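Local coordinates for TBC1 domain family member 22A (Homo sapiens, PDB 2QFZ), which may act as a GTPase-activating protein for Rab family GTPases through its TBC domain, the part modelled here, and also forms homodimers and binds 14-3-3 proteins, at residues K197-D200 / G201-D204; N205-F208 / A209-I213. One frame throughout, in Å; residues are numbered along the deposited sequence.

Interaction 1 (K197-D200 / G201-D204)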
# COMPACT_ATOMS: atom_id res chain seq x y z
N LYS A 197 -0.20 4.83 10.14
CA LYS A 197 -1.54 5.31 9.88
C LYS A 197 -2.33 4.35 8.94
O LYS A 197 -3.48 3.99 9.21
CB LYS A 197 -1.42 6.72 9.28
CG LYS A 197 -2.39 7.71 9.79
CD LYS A 197 -1.85 8.45 11.00
CE LYS A 197 -2.91 9.35 11.65
NZ LYS A 197 -2.56 9.74 13.08
N LEU A 198 -1.71 3.97 7.83
CA LEU A 198 -2.22 2.89 6.99
C LEU A 198 -2.58 1.64 7.83
O LEU A 198 -3.67 1.12 7.73
CB LEU A 198 -1.19 2.53 5.94
CG LEU A 198 -1.58 1.54 4.83
CD1 LEU A 198 -0.47 1.46 3.74
CD2 LEU A 198 -1.80 0.12 5.37
N LEU A 199 -1.67 1.18 8.68
CA LEU A 199 -1.90 -0.04 9.45
C LEU A 199 -2.98 0.08 10.51
O LEU A 199 -3.67 -0.91 10.79
CB LEU A 199 -0.60 -0.54 10.07
CG LEU A 199 0.40 -1.09 9.06
CD1 LEU A 199 1.82 -1.06 9.61
CD2 LEU A 199 -0.01 -2.53 8.72
N ASP A 200 -3.12 1.27 11.11
CA ASP A 200 -4.20 1.53 12.05
C ASP A 200 -5.63 1.40 11.47
O ASP A 200 -6.58 1.23 12.24
CB ASP A 200 -4.06 2.93 12.69
CG ASP A 200 -2.95 3.00 13.74
OD1 ASP A 200 -2.54 1.93 14.33
OD2 ASP A 200 -2.47 4.16 13.97
N GLY A 201 -5.81 1.48 10.15
CA GLY A 201 -7.10 1.16 9.55
C GLY A 201 -7.29 -0.31 9.16
O GLY A 201 -8.37 -0.69 8.71
N ILE A 202 -6.27 -1.14 9.29
CA ILE A 202 -6.43 -2.60 8.96
C ILE A 202 -5.88 -3.48 10.08
O ILE A 202 -5.20 -4.50 9.85
CB ILE A 202 -5.82 -2.96 7.56
CG1 ILE A 202 -4.28 -2.72 7.52
CG2 ILE A 202 -6.54 -2.18 6.44
CD1 ILE A 202 -3.63 -2.81 6.15
N GLN A 203 -6.24 -3.11 11.30
CA GLN A 203 -5.63 -3.68 12.52
C GLN A 203 -5.81 -5.18 12.66
O GLN A 203 -4.90 -5.86 13.12
CB GLN A 203 -6.22 -3.02 13.77
CG GLN A 203 -5.85 -1.62 13.87
CD GLN A 203 -6.02 -1.05 15.25
OE1 GLN A 203 -5.82 -1.73 16.26
NE2 GLN A 203 -6.38 0.22 15.30
N ASP A 204 -6.98 -5.67 12.26
CA ASP A 204 -7.31 -7.10 12.38
C ASP A 204 -6.62 -8.01 11.34
O ASP A 204 -6.65 -9.23 11.46
CB ASP A 204 -8.84 -7.29 12.32
CG ASP A 204 -9.47 -6.69 11.07
OD1 ASP A 204 -8.80 -5.91 10.35
OD2 ASP A 204 -10.67 -6.98 10.82
O HOH W 1 -8.84 -1.36 12.18

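Interaction 2 (N205-F208 / A209-I213)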
# COMPACT_ATOMS: atom_id res chain seq x y z
N ASN A 205 -6.01 -7.40 10.33
CA ASN A 205 -5.23 -8.16 9.31
C ASN A 205 -4.02 -8.86 9.87
O ASN A 205 -3.56 -9.82 9.27
CB ASN A 205 -4.76 -7.26 8.16
CG ASN A 205 -5.86 -6.94 7.18
OD1 ASN A 205 -7.02 -7.22 7.45
ND2 ASN A 205 -5.49 -6.38 6.03
N TYR A 206 -3.51 -8.38 11.00
CA TYR A 206 -2.18 -8.77 11.47
C TYR A 206 -2.09 -9.21 12.94
O TYR A 206 -1.02 -9.54 13.41
CB TYR A 206 -1.16 -7.66 11.18
CG TYR A 206 -1.11 -7.29 9.70
CD1 TYR A 206 -0.62 -8.20 8.74
CD2 TYR A 206 -1.59 -6.08 9.25
CE1 TYR A 206 -0.60 -7.88 7.37
CE2 TYR A 206 -1.56 -5.74 7.88
CZ TYR A 206 -1.06 -6.64 6.97
OH TYR A 206 -1.07 -6.32 5.64
N THR A 207 -3.22 -9.27 13.63
CA THR A 207 -3.28 -9.95 14.89
C THR A 207 -3.16 -11.50 14.72
O THR A 207 -3.05 -12.01 13.58
CB THR A 207 -4.51 -9.49 15.72
OG1 THR A 207 -5.76 -9.67 14.99
CG2 THR A 207 -4.33 -8.01 16.07
N PHE A 208 -3.09 -12.20 15.86
CA PHE A 208 -2.99 -13.67 15.93
C PHE A 208 -4.00 -14.37 15.02
O PHE A 208 -5.22 -14.17 15.16
CB PHE A 208 -3.21 -14.13 17.39
CG PHE A 208 -2.87 -15.56 17.62
CD1 PHE A 208 -1.55 -15.97 17.72
CD2 PHE A 208 -3.87 -16.51 17.74
CE1 PHE A 208 -1.23 -17.28 17.93
CE2 PHE A 208 -3.56 -17.84 17.95
CZ PHE A 208 -2.24 -18.23 18.04
N ALA A 209 -3.51 -15.17 14.07
CA ALA A 209 -4.38 -15.88 13.13
C ALA A 209 -4.99 -14.99 12.05
O ALA A 209 -5.86 -15.44 11.28
CB ALA A 209 -5.52 -16.62 13.88
N GLN A 210 -4.60 -13.72 12.05
CA GLN A 210 -4.94 -12.74 11.01
C GLN A 210 -6.40 -12.75 10.55
O GLN A 210 -6.66 -12.93 9.36
CB GLN A 210 -4.03 -12.97 9.80
CG GLN A 210 -2.56 -12.78 10.12
CD GLN A 210 -1.74 -12.60 8.88
OE1 GLN A 210 -0.93 -13.45 8.52
NE2 GLN A 210 -1.94 -11.50 8.20
N PRO A 211 -7.35 -12.55 11.50
CA PRO A 211 -8.77 -12.69 11.21
C PRO A 211 -9.34 -11.66 10.27
O PRO A 211 -10.40 -11.87 9.73
CB PRO A 211 -9.44 -12.59 12.60
CG PRO A 211 -8.49 -11.81 13.42
CD PRO A 211 -7.12 -12.17 12.92
N GLY A 212 -8.66 -10.52 10.10
CA GLY A 212 -9.05 -9.55 9.11
C GLY A 212 -8.87 -10.12 7.71
O GLY A 212 -9.64 -9.83 6.84
N ILE A 213 -7.84 -10.93 7.51
CA ILE A 213 -7.54 -11.42 6.17
C ILE A 213 -8.63 -12.42 5.74
O ILE A 213 -9.19 -12.27 4.69
CB ILE A 213 -6.18 -12.07 6.05
CG1 ILE A 213 -5.05 -11.10 6.49
CG2 ILE A 213 -5.96 -12.50 4.61
CD1 ILE A 213 -4.85 -9.98 5.54

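Interaction 1 (K197-D200 / G201-D204)
Where helix 181-200 gives way to the loop toward helix 211-227, Leu198 and Leu199 meet Gly201 and Ile202 through two consecutive i+3 to i backbone hydrogen bonds. Gly201 N donates to Leu198 O at 3.3 Å, and Ile202 N to Leu199 O at 3.0 Å. Next comes a side chain: Gln203 NE2 reaches back to Asp200 O at 3.2 Å, with a fairly straight N-H (160°). It arrives on a lone pair in the carbonyl plane, and the oxygen lies in the plane of the Gln203 amide. The extended glutamine chain beyond CG makes this reach possible. A water takes the backbone N-H of Gln203 at 3.3 Å from Gln203 N and gives Asp200 O a weak second bond. On the buried side, Ile202 holds CG1 between its backbone N and carbonyl carbon (chi1 64°), which brings CD1 within 3.5 Å of Leu198 CD2; the two side chains cross at a slant. Leu198 and Leu199 both also rest on Leu153 of helix 150-162, while Asp200 and Gln203 face outward. Successive bonds from residue i+3 back to residue i are typical of 3-10 turns, here leading out of a helix in the all-helical TBC domain.

Interaction 2 (N205-F208 / A209-I213)
Gln210 folds back on Asn205 and sets its amide against the backbone, NE2 to Asn205 O at 2.6 Å. The N-H points almost straight at the oxygen (171°) and meets it nearly along the C=O axis, with the acceptor close to the plane of the Gln210 amide. The same nitrogen bonds Asn251 OD1, so two acceptors fix the rotation of the amide. NE2 also passes 3.6 Å from Tyr206 CD1, the ring and amide planes inclined by 28°. The phenol OH of Tyr206 goes to Asn251 O. An alanine in place of Gln210 is likely to leave Asn205 O and Asn251 OD1 without this shared donor and to open a gap beside the Tyr206 ring.

Ile213 closes the inner side: its CG1 lies anti to the carbonyl carbon (chi1 -56°), and CD1 packs 3.6 Å from Asn205 CG, the side chains crossing at about a right angle. Asn205 OD1 comes within 3.5 Å of Gly212 CA, where no side chain stands in the way.

Thr207 to Gln210 form a type II beta turn, closed by Gln210 N on Thr207 O at 2.8 Å, and Gln210 then takes the N-cap position of helix 211-227. Tyr206 and Gln210 both touch Val147, the middle residue of what is probably the Tyr-X-Gln finger motif of TBC domains.

The outer side is much looser. Phe208 and Ala209, at the corner of the turn, are exposed and touch a crystal neighbour; Phe208 CD2 lies 4.2 Å from Ala209 CB. Pro211, likewise exposed, sets its CD 3.5 Å from Thr207 OG1.

The two contacts follow one another along a single connection. Helix 181-200 comes first; interaction 1 turns the chain out of its last part, and interaction 2 begins at the next residue, bending the chain back on itself through the turn and into helix 211-227. Neither encloses the other: they are consecutive local closures, their centres 11 Å apart. Across the boundary, Asp204 O probably accepts a hydrogen bond from Gly212 N (2.8 Å), closing the loop at its base. Leu199 CD2 packs 3.7 Å from Tyr206 CE2, and both residues lean on helix 150-162, while residues 205-213 also reach helix 242-251.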